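Acyl-CoA dehydrogenase (Thermus thermophilus, PDB 2Z1Q) probably catalyses the FAD-dependent 2,3-dehydrogenation of saturated acyl-CoA thioesters, passing the electrons on to an acceptor. Local coordinates at residues G12-E17 against A348-I353; L306-S311 against L362-D367; A316-Y321 against L496-R501; L486-A491 against R511-Q516; R520-A525 against R547-E552. All coordinates share one frame; numbering follows the deposited sequence.

Contact 1 of 5, residues G12-E17 against A348-I353; sequences GGWLLE and AVEASI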
# COMPACT_ATOMS: atom_id res chain seq x y z
N GLY B 12 9.58 -14.05 -25.76
CA GLY B 12 8.14 -14.03 -25.98
C GLY B 12 7.64 -15.31 -26.60
O GLY B 12 6.45 -15.44 -26.90
N GLY B 13 8.54 -16.26 -26.80
CA GLY B 13 8.16 -17.53 -27.39
C GLY B 13 7.17 -18.31 -26.55
O GLY B 13 6.39 -19.11 -27.07
N TRP B 14 7.21 -18.10 -25.23
CA TRP B 14 6.32 -18.79 -24.32
C TRP B 14 4.87 -18.41 -24.60
O TRP B 14 3.94 -19.01 -24.06
CB TRP B 14 6.66 -18.45 -22.87
CG TRP B 14 6.75 -16.98 -22.63
CD1 TRP B 14 7.86 -16.20 -22.75
CD2 TRP B 14 5.68 -16.11 -22.26
NE1 TRP B 14 7.54 -14.89 -22.49
CE2 TRP B 14 6.21 -14.81 -22.19
CE3 TRP B 14 4.32 -16.31 -21.99
CZ2 TRP B 14 5.43 -13.69 -21.86
CZ3 TRP B 14 3.54 -15.20 -21.66
CH2 TRP B 14 4.10 -13.91 -21.60
N LEU B 15 4.69 -17.40 -25.44
CA LEU B 15 3.36 -16.93 -25.76
C LEU B 15 2.66 -17.79 -26.82
O LEU B 15 1.44 -17.93 -26.80
CB LEU B 15 3.44 -15.47 -26.22
CG LEU B 15 2.17 -14.63 -26.19
CD1 LEU B 15 1.25 -15.05 -27.33
CD2 LEU B 15 1.48 -14.79 -24.84
N LEU B 16 3.44 -18.36 -27.74
CA LEU B 16 2.88 -19.20 -28.79
C LEU B 16 3.04 -20.69 -28.47
O LEU B 16 2.18 -21.50 -28.80
CB LEU B 16 3.54 -18.89 -30.14
CG LEU B 16 3.45 -17.45 -30.66
CD1 LEU B 16 2.00 -16.98 -30.62
CD2 LEU B 16 4.34 -16.54 -29.83
N GLU B 17 4.16 -21.05 -27.84
CA GLU B 17 4.41 -22.44 -27.48
C GLU B 17 4.72 -22.60 -26.00
O GLU B 17 4.99 -21.62 -25.30
CB GLU B 17 5.56 -23.00 -28.31
CG GLU B 17 5.21 -23.15 -29.78
CD GLU B 17 6.34 -23.77 -30.57
OE1 GLU B 17 6.18 -23.93 -31.80
OE2 GLU B 17 7.39 -24.10 -29.97
N ALA B 348 13.89 -8.51 -23.01
CA ALA B 348 13.53 -7.21 -22.44
C ALA B 348 12.11 -7.26 -21.89
O ALA B 348 11.84 -6.73 -20.81
CB ALA B 348 13.64 -6.12 -23.53
N VAL B 349 11.21 -7.91 -22.62
CA VAL B 349 9.83 -8.03 -22.17
C VAL B 349 9.74 -8.80 -20.86
O VAL B 349 9.05 -8.36 -19.94
CB VAL B 349 8.96 -8.70 -23.26
CG1 VAL B 349 7.55 -8.90 -22.74
CG2 VAL B 349 8.95 -7.83 -24.50
N GLU B 350 10.44 -9.93 -20.76
CA GLU B 350 10.42 -10.72 -19.54
C GLU B 350 10.99 -9.91 -18.36
O GLU B 350 10.49 -9.98 -17.24
CB GLU B 350 11.26 -12.00 -19.70
CG GLU B 350 10.70 -13.10 -20.60
CD GLU B 350 10.60 -12.75 -22.08
OE1 GLU B 350 11.43 -11.98 -22.60
OE2 GLU B 350 9.68 -13.29 -22.74
N ALA B 351 12.06 -9.15 -18.61
CA ALA B 351 12.67 -8.33 -17.57
C ALA B 351 11.62 -7.36 -17.02
O ALA B 351 11.50 -7.20 -15.81
CB ALA B 351 13.86 -7.55 -18.12
N SER B 352 10.86 -6.74 -17.91
CA SER B 352 9.82 -5.81 -17.47
C SER B 352 8.72 -6.49 -16.66
O SER B 352 8.26 -5.94 -15.66
CB SER B 352 9.20 -5.10 -18.67
OG SER B 352 10.10 -4.15 -19.23
N ILE B 353 8.31 -7.69 -17.09
CA ILE B 353 7.27 -8.44 -16.37
C ILE B 353 7.65 -8.77 -14.93
O ILE B 353 6.85 -8.57 -14.01
CB ILE B 353 6.90 -9.77 -17.09
CG1 ILE B 353 6.16 -9.49 -18.39
CG2 ILE B 353 6.03 -10.62 -16.17
CD1 ILE B 353 5.92 -10.75 -19.23
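Trp14 and Glu350 carry most of this contact, which ties the N-terminal segment 12-17 to the first turns of helix 348-372. The indole N-H of Trp14 is directed at the carboxylate, with NE1 2.7 Å from OE2 of Glu350 and an N-H...O angle of 158°. The oxygen lies at the edge of the ring, in its plane, and accepts through its anti lone pair, the one turned away from OE1. The carboxylate stands nearly perpendicular to the indole (89°). A second, weak bond reaches the same oxygen from the backbone, Gly12 N to Glu350 OE2 at 3.1 Å, so this buried atom is gripped by both a side chain and a main chain of the loop. Glu350 brings its end there through a bend at chi2 (67°). Gly12 has a positive phi, at which a side chain would press on the preceding carbonyl oxygen. Three residues beyond Glu350, Ile353 adds the apolar part: its CD1 approaches CZ2 of Trp14 obliquely at 4.0 Å. Helix 476-502 flanks the pair, the ring of Tyr490 meeting that of Trp14 with the planes steeply inclined and also touching Glu350, and Ile487 lying on Ile353. Helix 300-331 contributes Arg322 and Thr323, while Lys454 of helix 445-468 binds the carbonyl oxygen of Trp14, so the loop is fastened over a junction of four helices.

Contact 2 of 5, residues L306-S311 against L362-D367; sequences LGEMAS and LDYVVD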
# COMPACT_ATOMS: atom_id res chain seq x y z
N LEU B 306 -0.80 -14.92 5.41
CA LEU B 306 0.41 -15.75 5.37
C LEU B 306 0.40 -16.70 4.17
O LEU B 306 1.43 -16.90 3.54
CB LEU B 306 0.53 -16.57 6.67
CG LEU B 306 0.82 -15.79 7.95
CD1 LEU B 306 0.72 -16.72 9.16
CD2 LEU B 306 2.20 -15.14 7.87
N GLY B 307 -0.76 -17.26 3.86
CA GLY B 307 -0.85 -18.15 2.71
C GLY B 307 -0.71 -17.38 1.41
O GLY B 307 0.05 -17.78 0.52
N GLU B 308 -1.43 -16.26 1.29
CA GLU B 308 -1.36 -15.46 0.07
C GLU B 308 0.06 -14.93 -0.13
O GLU B 308 0.57 -14.90 -1.24
CB GLU B 308 -2.37 -14.29 0.13
CG GLU B 308 -2.45 -13.49 -1.14
CD GLU B 308 -2.92 -14.30 -2.34
OE1 GLU B 308 -2.62 -13.92 -3.49
OE2 GLU B 308 -3.60 -15.33 -2.12
N MET B 309 0.71 -14.50 0.95
CA MET B 309 2.08 -14.00 0.85
C MET B 309 3.02 -15.04 0.25
O MET B 309 3.76 -14.76 -0.70
CB MET B 309 2.59 -13.58 2.23
CG MET B 309 2.01 -12.28 2.74
SD MET B 309 2.45 -12.02 4.47
CE MET B 309 0.88 -11.96 5.16
N ALA B 310 3.01 -16.26 0.79
CA ALA B 310 3.87 -17.33 0.29
C ALA B 310 3.54 -17.64 -1.16
O ALA B 310 4.41 -17.91 -1.97
CB ALA B 310 3.72 -18.58 1.15
N SER B 311 2.27 -17.59 -1.50
CA SER B 311 1.90 -17.87 -2.87
C SER B 311 2.45 -16.82 -3.85
O SER B 311 3.08 -17.18 -4.85
CB SER B 311 0.37 -17.96 -3.00
OG SER B 311 0.01 -18.19 -4.35
N LEU B 362 6.10 -7.64 -3.47
CA LEU B 362 6.73 -7.11 -2.24
C LEU B 362 5.82 -6.07 -1.57
O LEU B 362 5.65 -6.09 -0.35
CB LEU B 362 8.11 -6.48 -2.56
CG LEU B 362 8.76 -5.73 -1.39
CD1 LEU B 362 9.03 -6.72 -0.29
CD2 LEU B 362 10.04 -5.03 -1.81
N ASP B 363 5.23 -5.18 -2.36
CA ASP B 363 4.33 -4.15 -1.85
C ASP B 363 3.26 -4.83 -0.98
O ASP B 363 3.04 -4.45 0.18
CB ASP B 363 3.69 -3.42 -3.04
CG ASP B 363 2.73 -2.31 -2.63
OD1 ASP B 363 3.15 -1.13 -2.57
OD2 ASP B 363 1.55 -2.62 -2.37
N TYR B 364 2.60 -5.83 -1.55
CA TYR B 364 1.58 -6.58 -0.85
C TYR B 364 2.12 -7.25 0.41
O TYR B 364 1.50 -7.16 1.48
CB TYR B 364 0.96 -7.65 -1.74
CG TYR B 364 0.00 -8.55 -1.01
CD1 TYR B 364 -1.31 -8.14 -0.76
CD2 TYR B 364 0.41 -9.80 -0.53
CE1 TYR B 364 -2.19 -8.95 -0.05
CE2 TYR B 364 -0.47 -10.62 0.18
CZ TYR B 364 -1.77 -10.19 0.42
OH TYR B 364 -2.65 -10.99 1.11
N VAL B 365 3.26 -7.93 0.29
CA VAL B 365 3.87 -8.64 1.41
C VAL B 365 4.27 -7.69 2.56
O VAL B 365 3.96 -7.98 3.72
CB VAL B 365 5.09 -9.48 0.91
CG1 VAL B 365 5.82 -10.15 2.07
CG2 VAL B 365 4.58 -10.55 -0.08
N VAL B 366 4.92 -6.58 2.27
CA VAL B 366 5.26 -5.69 3.39
C VAL B 366 4.01 -5.06 4.00
O VAL B 366 3.96 -4.81 5.19
CB VAL B 366 6.27 -4.56 3.00
CG1 VAL B 366 7.57 -5.19 2.57
CG2 VAL B 366 5.69 -3.66 1.91
N ASP B 367 2.97 -4.85 3.20
CA ASP B 367 1.74 -4.25 3.71
C ASP B 367 1.01 -5.14 4.70
O ASP B 367 0.62 -4.69 5.78
CB ASP B 367 0.83 -3.88 2.53
CG ASP B 367 -0.37 -3.09 2.97
OD1 ASP B 367 -0.20 -2.13 3.76
OD2 ASP B 367 -1.49 -3.41 2.53
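Tyr364 of helix 348-372 lies across Glu308 and Met309 of helix 300-331, where the two helices run antiparallel (153° between the short segments) with axes 9.8 Å apart. The tyrosine's CG is anti to the backbone N (chi1 174°), which sends the ring over to the other helix. There its OH lies 3.4 Å from CG of Glu308, a contact with the aliphatic part of the glutamate and not with its charge. A bend at chi2 (62°) turns the Glu308 carboxylate aside, to salt bridges with Arg312 and Arg560; Arg312 in turn makes a cation-pi contact with Tyr364. Met309 crosses the tyrosine at about a right angle, its CG 3.9 Å from CE2 of Tyr364. The same CG is 4.2 Å from CG2 of Val365, so one methylene meets both neighbours. Further out, the methionine chain bends at chi3 and also packs on Glu368 and Ile372, with the side chain about 9 Å from a bound FAD. Helix 505-528 covers Glu308 through Ile512, and helix 252-288 lies against Val365 through Ala278. At the end of segment 362-367, Asp367 forms salt bridges to Arg392 and Arg395 of the second subunit, which places this helix pair in the C-terminal helical bundle close to the dimer interface.

Contact 3 of 5, residues A316-Y321 against L496-R501; sequences AESAVY and LLRARR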
# COMPACT_ATOMS: atom_id res chain seq x y z
N ALA B 316 6.43 -14.97 -8.13
CA ALA B 316 7.45 -14.00 -8.56
C ALA B 316 8.84 -14.66 -8.64
O ALA B 316 9.58 -14.46 -9.59
CB ALA B 316 7.50 -12.81 -7.61
N GLU B 317 9.16 -15.43 -7.61
CA GLU B 317 10.45 -16.11 -7.56
C GLU B 317 10.62 -17.02 -8.77
O GLU B 317 11.69 -17.08 -9.37
CB GLU B 317 10.58 -16.95 -6.29
CG GLU B 317 11.97 -17.56 -6.13
CD GLU B 317 12.02 -18.70 -5.12
OE1 GLU B 317 13.11 -18.93 -4.56
OE2 GLU B 317 10.98 -19.36 -4.88
N SER B 318 9.56 -17.74 -9.12
CA SER B 318 9.64 -18.66 -10.25
C SER B 318 9.82 -17.91 -11.55
O SER B 318 10.64 -18.29 -12.39
CB SER B 318 8.39 -19.54 -10.32
OG SER B 318 8.26 -20.36 -9.16
N ALA B 319 9.06 -16.83 -11.73
CA ALA B 319 9.15 -16.05 -12.95
C ALA B 319 10.53 -15.37 -13.10
O ALA B 319 11.08 -15.32 -14.20
CB ALA B 319 8.05 -15.01 -12.99
N VAL B 320 11.08 -14.87 -12.00
CA VAL B 320 12.38 -14.20 -12.04
C VAL B 320 13.55 -15.08 -12.50
O VAL B 320 14.28 -14.72 -13.42
CB VAL B 320 12.77 -13.62 -10.65
CG1 VAL B 320 14.20 -13.11 -10.69
CG2 VAL B 320 11.84 -12.48 -10.28
N TYR B 321 13.73 -16.21 -11.84
CA TYR B 321 14.83 -17.09 -12.18
C TYR B 321 14.62 -17.86 -13.46
O TYR B 321 15.57 -18.34 -14.07
CB TYR B 321 15.14 -18.02 -11.01
CG TYR B 321 15.86 -17.28 -9.91
CD1 TYR B 321 17.17 -16.85 -10.07
CD2 TYR B 321 15.19 -16.94 -8.74
CE1 TYR B 321 17.81 -16.09 -9.09
CE2 TYR B 321 15.81 -16.18 -7.76
CZ TYR B 321 17.12 -15.76 -7.94
OH TYR B 321 17.70 -15.00 -6.96
N LEU B 496 3.61 -22.93 -12.22
CA LEU B 496 3.05 -24.27 -12.40
C LEU B 496 4.08 -25.28 -12.88
O LEU B 496 4.17 -26.38 -12.34
CB LEU B 496 1.88 -24.22 -13.39
CG LEU B 496 0.47 -24.30 -12.78
CD1 LEU B 496 -0.54 -23.66 -13.73
CD2 LEU B 496 0.11 -25.76 -12.51
N LEU B 497 4.85 -24.91 -13.89
CA LEU B 497 5.87 -25.81 -14.42
C LEU B 497 6.89 -26.17 -13.35
O LEU B 497 7.42 -27.28 -13.35
CB LEU B 497 6.57 -25.17 -15.62
CG LEU B 497 5.69 -24.91 -16.84
CD1 LEU B 497 6.50 -24.28 -17.95
CD2 LEU B 497 5.08 -26.22 -17.31
N ARG B 498 7.18 -25.24 -12.44
CA ARG B 498 8.15 -25.52 -11.39
C ARG B 498 7.52 -26.44 -10.34
O ARG B 498 8.19 -27.31 -9.80
CB ARG B 498 8.63 -24.21 -10.74
CG ARG B 498 9.52 -24.39 -9.49
CD ARG B 498 9.89 -23.05 -8.86
NE ARG B 498 10.60 -23.20 -7.58
CZ ARG B 498 10.90 -22.20 -6.76
NH1 ARG B 498 11.55 -22.45 -5.63
NH2 ARG B 498 10.54 -20.95 -7.05
N ALA B 499 6.24 -26.24 -10.05
CA ALA B 499 5.55 -27.05 -9.06
C ALA B 499 5.55 -28.54 -9.44
O ALA B 499 5.56 -29.41 -8.57
CB ALA B 499 4.12 -26.56 -8.88
N ARG B 500 5.52 -28.80 -10.75
CA ARG B 500 5.52 -30.17 -11.29
C ARG B 500 6.83 -30.89 -10.99
O ARG B 500 6.84 -32.08 -10.67
CB ARG B 500 5.27 -30.14 -12.80
CG ARG B 500 3.87 -29.69 -13.19
CD ARG B 500 2.82 -30.69 -12.73
NE ARG B 500 1.55 -30.07 -12.35
CZ ARG B 500 0.74 -29.43 -13.18
NH1 ARG B 500 -0.39 -28.90 -12.72
NH2 ARG B 500 1.04 -29.33 -14.47
N ARG B 501 7.94 -30.16 -11.10
CA ARG B 501 9.25 -30.72 -10.82
C ARG B 501 9.50 -30.74 -9.33
O ARG B 501 9.92 -31.74 -8.76
CB ARG B 501 10.32 -29.87 -11.48
CG ARG B 501 10.14 -29.75 -12.96
CD ARG B 501 11.14 -28.77 -13.48
NE ARG B 501 12.47 -29.13 -13.03
CZ ARG B 501 13.54 -28.35 -13.15
NH1 ARG B 501 14.72 -28.76 -12.72
NH2 ARG B 501 13.41 -27.15 -13.71
O HOH W 1 13.15 -21.51 -3.45
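The guanidinium of Arg498 is met at its edge by Glu317 and Ser318, in a buried salt bridge between helices 300-331 and 476-502, both in the all-helical C-terminal part of the acyl-CoA dehydrogenase fold. The carboxylate of Glu317 is turned 62° from the guanidinium plane. Its OE2 lies close to that plane, 2.7 Å from NH2 of Arg498 in a fairly straight bond (158°), yet is itself approached from well above the carboxylate plane (66°). A weaker bond links NH1 of Arg498 to the same OE2 at 3.2 Å, so one oxygen bridges both terminal nitrogens. NH2 of Arg498 also donates, at 3.2 Å, to OG of Ser318, which sits slightly off the guanidinium plane; that hydroxyl is bonded as well to the carbonyl oxygen of Tyr314. The arginine chain is extended from CG to NE, which carries the charge from helix 476-502 to helix 300-331. Further partners complete the network: Glu26 pairs with NE of Arg498, Lys276 with OE1 of Glu317, and Tyr573 with OE2. A leucine in place of Arg498 would probably leave Glu26 without this partner, Glu317 with Lys276 but no arginine, and the Ser318 hydroxyl without its donor. A water closes the ring of bonds, donating to OE1 of Glu317 at 2.8 Å and accepting from NH1 of Arg498 at 2.9 Å.

Contact 4 of 5, residues L486-A491 against R511-Q516; sequences LIDAYA and RIYLAQ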
# COMPACT_ATOMS: atom_id res chain seq x y z
N LEU B 486 -0.57 -10.73 -19.44
CA LEU B 486 0.72 -11.31 -19.82
C LEU B 486 1.55 -11.59 -18.58
O LEU B 486 2.23 -12.63 -18.50
CB LEU B 486 1.47 -10.36 -20.77
CG LEU B 486 0.81 -10.17 -22.14
CD1 LEU B 486 1.50 -9.04 -22.91
CD2 LEU B 486 0.88 -11.47 -22.93
N ILE B 487 1.49 -10.69 -17.60
CA ILE B 487 2.22 -10.85 -16.34
C ILE B 487 1.74 -12.07 -15.56
O ILE B 487 2.56 -12.86 -15.09
CB ILE B 487 2.05 -9.61 -15.42
CG1 ILE B 487 2.74 -8.41 -16.06
CG2 ILE B 487 2.58 -9.93 -14.00
CD1 ILE B 487 2.48 -7.09 -15.39
N ASP B 488 0.43 -12.21 -15.41
CA ASP B 488 -0.12 -13.35 -14.66
C ASP B 488 0.07 -14.65 -15.41
O ASP B 488 0.16 -15.72 -14.80
CB ASP B 488 -1.60 -13.15 -14.38
CG ASP B 488 -1.85 -12.32 -13.14
OD1 ASP B 488 -2.92 -11.68 -13.05
OD2 ASP B 488 -0.98 -12.31 -12.25
N ALA B 489 0.11 -14.56 -16.73
CA ALA B 489 0.28 -15.74 -17.55
C ALA B 489 1.70 -16.25 -17.32
O ALA B 489 1.88 -17.39 -16.88
CB ALA B 489 0.07 -15.38 -19.03
N TYR B 490 2.69 -15.41 -17.59
CA TYR B 490 4.08 -15.79 -17.41
C TYR B 490 4.34 -16.27 -15.99
O TYR B 490 4.94 -17.32 -15.78
CB TYR B 490 4.99 -14.60 -17.74
CG TYR B 490 6.46 -14.92 -17.76
CD1 TYR B 490 7.29 -14.51 -16.72
CD2 TYR B 490 7.03 -15.64 -18.82
CE1 TYR B 490 8.64 -14.79 -16.73
CE2 TYR B 490 8.39 -15.93 -18.84
CZ TYR B 490 9.19 -15.50 -17.78
OH TYR B 490 10.53 -15.77 -17.75
N ALA B 491 3.84 -15.52 -15.01
CA ALA B 491 4.02 -15.89 -13.61
C ALA B 491 3.36 -17.22 -13.25
O ALA B 491 3.98 -18.08 -12.64
CB ALA B 491 3.47 -14.79 -12.70
N ARG B 511 -1.51 -23.20 -7.44
CA ARG B 511 -2.96 -23.23 -7.64
C ARG B 511 -3.63 -21.97 -7.08
O ARG B 511 -4.54 -21.41 -7.68
CB ARG B 511 -3.54 -24.50 -6.99
CG ARG B 511 -5.01 -24.80 -7.29
CD ARG B 511 -5.38 -26.22 -6.84
NE ARG B 511 -4.54 -27.21 -7.51
CZ ARG B 511 -3.71 -28.04 -6.89
NH1 ARG B 511 -2.98 -28.89 -7.60
NH2 ARG B 511 -3.61 -28.02 -5.57
N ILE B 512 -3.16 -21.53 -5.92
CA ILE B 512 -3.67 -20.34 -5.27
C ILE B 512 -3.48 -19.11 -6.16
O ILE B 512 -4.36 -18.26 -6.28
CB ILE B 512 -2.94 -20.14 -3.93
CG1 ILE B 512 -3.47 -21.14 -2.91
CG2 ILE B 512 -3.06 -18.69 -3.45
CD1 ILE B 512 -2.70 -21.13 -1.62
N TYR B 513 -2.32 -19.04 -6.80
CA TYR B 513 -1.97 -17.93 -7.67
C TYR B 513 -2.77 -17.99 -8.98
O TYR B 513 -3.31 -16.97 -9.44
CB TYR B 513 -0.46 -17.95 -7.96
CG TYR B 513 0.00 -16.76 -8.75
CD1 TYR B 513 0.39 -15.59 -8.10
CD2 TYR B 513 -0.04 -16.77 -10.14
CE1 TYR B 513 0.71 -14.46 -8.81
CE2 TYR B 513 0.28 -15.62 -10.87
CZ TYR B 513 0.65 -14.46 -10.19
OH TYR B 513 0.90 -13.27 -10.83
N LEU B 514 -2.82 -19.18 -9.56
CA LEU B 514 -3.54 -19.41 -10.81
C LEU B 514 -5.02 -19.00 -10.74
O LEU B 514 -5.49 -18.22 -11.57
CB LEU B 514 -3.44 -20.90 -11.18
CG LEU B 514 -4.27 -21.35 -12.38
CD1 LEU B 514 -3.90 -20.51 -13.58
CD2 LEU B 514 -4.03 -22.83 -12.66
N ALA B 515 -5.74 -19.51 -9.75
CA ALA B 515 -7.16 -19.19 -9.58
C ALA B 515 -7.40 -17.68 -9.57
O ALA B 515 -8.23 -17.16 -10.31
CB ALA B 515 -7.70 -19.81 -8.29
N GLN B 516 -6.65 -16.98 -8.72
CA GLN B 516 -6.79 -15.54 -8.62
C GLN B 516 -6.42 -14.82 -9.90
O GLN B 516 -7.06 -13.83 -10.27
CB GLN B 516 -5.95 -15.03 -7.45
CG GLN B 516 -6.50 -15.47 -6.11
CD GLN B 516 -5.62 -15.08 -4.96
OE1 GLN B 516 -4.50 -15.57 -4.81
NE2 GLN B 516 -6.11 -14.18 -4.13
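Tyr513 drives its hydroxyl end between Asp488 and Ala491, one turn apart on helix 476-502, and this is where the contact is tight. The OH of Tyr513 is 2.5 Å from OD2 of Asp488, a close approach; the bond it may make is weak, and another acceptor competes for the proton. The carboxylate is steeply inclined to the phenol ring (78°). On the other residue the methyl CB of Ala491 lies 3.5 Å from the Tyr513 OH and 3.8 Å from its CE2. The tyrosine gets there with CG anti to its own N (chi1 -175°). OD2 of Asp488 has its stronger partner in Arg520, whose salt bridge is likely to favour the charged carboxylate in this buried place. Away from the phenol the two segments draw apart: their closest CA atoms, those of Asp488 and Leu514, are still 8.0 Å from each other. Ile487 packs instead on Val356 and Leu357 of helix 348-372 and Leu514 on Glu446 and Gln449 of helix 445-468, while Arg511, Ala515 and Gln516 on helix 505-528 are partly exposed. Helices 476-502 and 505-528, joined by a very short turn, form a helical hairpin, bridged here by a single aromatic side chain.

Contact 5 of 5, residues R520-A525 against R547-E552; sequences RAQAGA and RLTKRE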
# COMPACT_ATOMS: atom_id res chain seq x y z
N ARG B 520 -8.69 -12.08 -12.20
CA ARG B 520 -8.17 -10.77 -12.56
C ARG B 520 -8.17 -10.63 -14.08
O ARG B 520 -8.36 -9.54 -14.61
CB ARG B 520 -6.73 -10.61 -12.03
CG ARG B 520 -6.53 -9.43 -11.10
CD ARG B 520 -5.74 -9.85 -9.89
NE ARG B 520 -4.55 -10.61 -10.25
CZ ARG B 520 -4.00 -11.55 -9.48
NH1 ARG B 520 -4.54 -11.84 -8.31
NH2 ARG B 520 -2.93 -12.22 -9.90
N ALA B 521 -7.94 -11.74 -14.77
CA ALA B 521 -7.93 -11.74 -16.23
C ALA B 521 -9.32 -11.43 -16.77
O ALA B 521 -9.47 -10.60 -17.66
CB ALA B 521 -7.45 -13.10 -16.76
N GLN B 522 -10.34 -12.10 -16.23
CA GLN B 522 -11.70 -11.86 -16.70
C GLN B 522 -12.10 -10.41 -16.45
O GLN B 522 -12.52 -9.72 -17.37
CB GLN B 522 -12.70 -12.81 -16.03
CG GLN B 522 -14.11 -12.72 -16.62
CD GLN B 522 -15.00 -13.88 -16.24
OE1 GLN B 522 -14.75 -15.03 -16.62
NE2 GLN B 522 -16.06 -13.60 -15.48
N ALA B 523 -11.95 -9.96 -15.20
CA ALA B 523 -12.29 -8.59 -14.84
C ALA B 523 -11.53 -7.57 -15.69
O ALA B 523 -12.13 -6.66 -16.25
CB ALA B 523 -12.02 -8.35 -13.34
N GLY B 524 -10.22 -7.73 -15.82
CA GLY B 524 -9.45 -6.80 -16.63
C GLY B 524 -9.84 -6.76 -18.10
O GLY B 524 -10.02 -5.68 -18.68
N ALA B 525 -9.95 -7.94 -18.72
CA ALA B 525 -10.32 -7.99 -20.14
C ALA B 525 -11.69 -7.35 -20.32
O ALA B 525 -11.89 -6.53 -21.23
CB ALA B 525 -10.34 -9.46 -20.63
N ARG B 547 -15.00 -17.57 -21.54
CA ARG B 547 -14.63 -18.97 -21.69
C ARG B 547 -13.13 -19.15 -21.56
O ARG B 547 -12.66 -20.15 -21.03
CB ARG B 547 -15.11 -19.52 -23.04
CG ARG B 547 -14.86 -18.61 -24.24
CD ARG B 547 -15.25 -19.30 -25.55
NE ARG B 547 -14.36 -20.41 -25.86
CZ ARG B 547 -13.09 -20.27 -26.22
NH1 ARG B 547 -12.57 -19.06 -26.34
NH2 ARG B 547 -12.33 -21.34 -26.46
N LEU B 548 -12.38 -18.17 -22.05
CA LEU B 548 -10.93 -18.24 -21.98
C LEU B 548 -10.44 -18.08 -20.55
O LEU B 548 -9.25 -18.27 -20.27
CB LEU B 548 -10.29 -17.18 -22.89
CG LEU B 548 -10.29 -17.46 -24.40
CD1 LEU B 548 -9.65 -16.30 -25.11
CD2 LEU B 548 -9.51 -18.74 -24.71
N THR B 549 -11.35 -17.74 -19.64
CA THR B 549 -11.00 -17.57 -18.23
C THR B 549 -11.90 -18.44 -17.34
O THR B 549 -11.88 -18.33 -16.12
CB THR B 549 -11.12 -16.09 -17.81
OG1 THR B 549 -12.43 -15.59 -18.10
CG2 THR B 549 -10.10 -15.25 -18.55
N LYS B 550 -12.67 -19.31 -17.98
CA LYS B 550 -13.57 -20.20 -17.26
C LYS B 550 -12.76 -21.19 -16.42
O LYS B 550 -11.78 -21.76 -16.90
CB LYS B 550 -14.46 -20.96 -18.25
CG LYS B 550 -15.97 -20.89 -17.95
CD LYS B 550 -16.52 -19.45 -17.98
CE LYS B 550 -18.02 -19.38 -17.65
NZ LYS B 550 -18.57 -17.99 -17.69
N ARG B 551 -13.16 -21.37 -15.17
CA ARG B 551 -12.47 -22.31 -14.29
C ARG B 551 -13.43 -22.90 -13.28
O ARG B 551 -14.55 -22.42 -13.10
CB ARG B 551 -11.33 -21.60 -13.54
CG ARG B 551 -11.80 -20.58 -12.51
CD ARG B 551 -10.63 -19.83 -11.91
NE ARG B 551 -11.00 -18.95 -10.80
CZ ARG B 551 -11.41 -19.38 -9.61
NH1 ARG B 551 -11.51 -20.68 -9.37
NH2 ARG B 551 -11.70 -18.51 -8.64
N GLU B 552 -12.97 -23.96 -12.61
CA GLU B 552 -13.77 -24.62 -11.60
C GLU B 552 -13.39 -24.07 -10.23
O GLU B 552 -12.21 -24.01 -9.87
CB GLU B 552 -13.55 -26.13 -11.66
CG GLU B 552 -14.23 -26.80 -12.85
CD GLU B 552 -15.74 -26.56 -12.86
OE1 GLU B 552 -16.26 -26.05 -13.88
OE2 GLU B 552 -16.41 -26.86 -11.85
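Gln522 and Thr549 meet through their torsions: the glutamine has CG opposite the backbone N (chi1 -173°) and an extended chain, while chi1 of 55° sets OG1 of Thr549 between its own N and carbonyl carbon. The contact joins helix 505-528 to a type I beta turn, Arg547 to Lys550, that ends helix 535-547 in the C-terminal helical region. OE1 of Gln522 and OG1 of Thr549 lie 2.8 Å apart, at hydrogen-bonding distance, with the carbonyl oxygens of Ala545 and Arg546 competing for the same proton. A leucine in place of Gln522 would probably cost the turn its polar link to helix 505-528, leaving the threonine hydroxyl to those two carbonyl oxygens at the end of helix 535-547. Gln522 also packs on Gln522 of the second subunit, which sets the pair beside the dimer interface. Leu456 of helix 445-468 also touches Thr549, and the threonine methyl CG2 rests 3.9 Å from CB of Ala521.

How the contacts relate
Contacts 1 to 4 lie in the helical core, 15 to 18 Å from the chain's centre; contact 5 is further out, at 27 Å, where a turn meets a helix beside the second subunit. Helix 348-372 serves contacts 1 and 2, helix 300-331 contacts 2 and 3, helix 476-502 contacts 3 and 4, and helix 505-528 contacts 4 and 5, so that shared helices link all five in series. The chemistry varies along this series: indole to carboxylate in contact 1, apolar in contact 2, ionic in contact 3, phenol to carboxylate in contact 4 and neutral polar in peripheral contact 5. Contact 4 touches each of the other four.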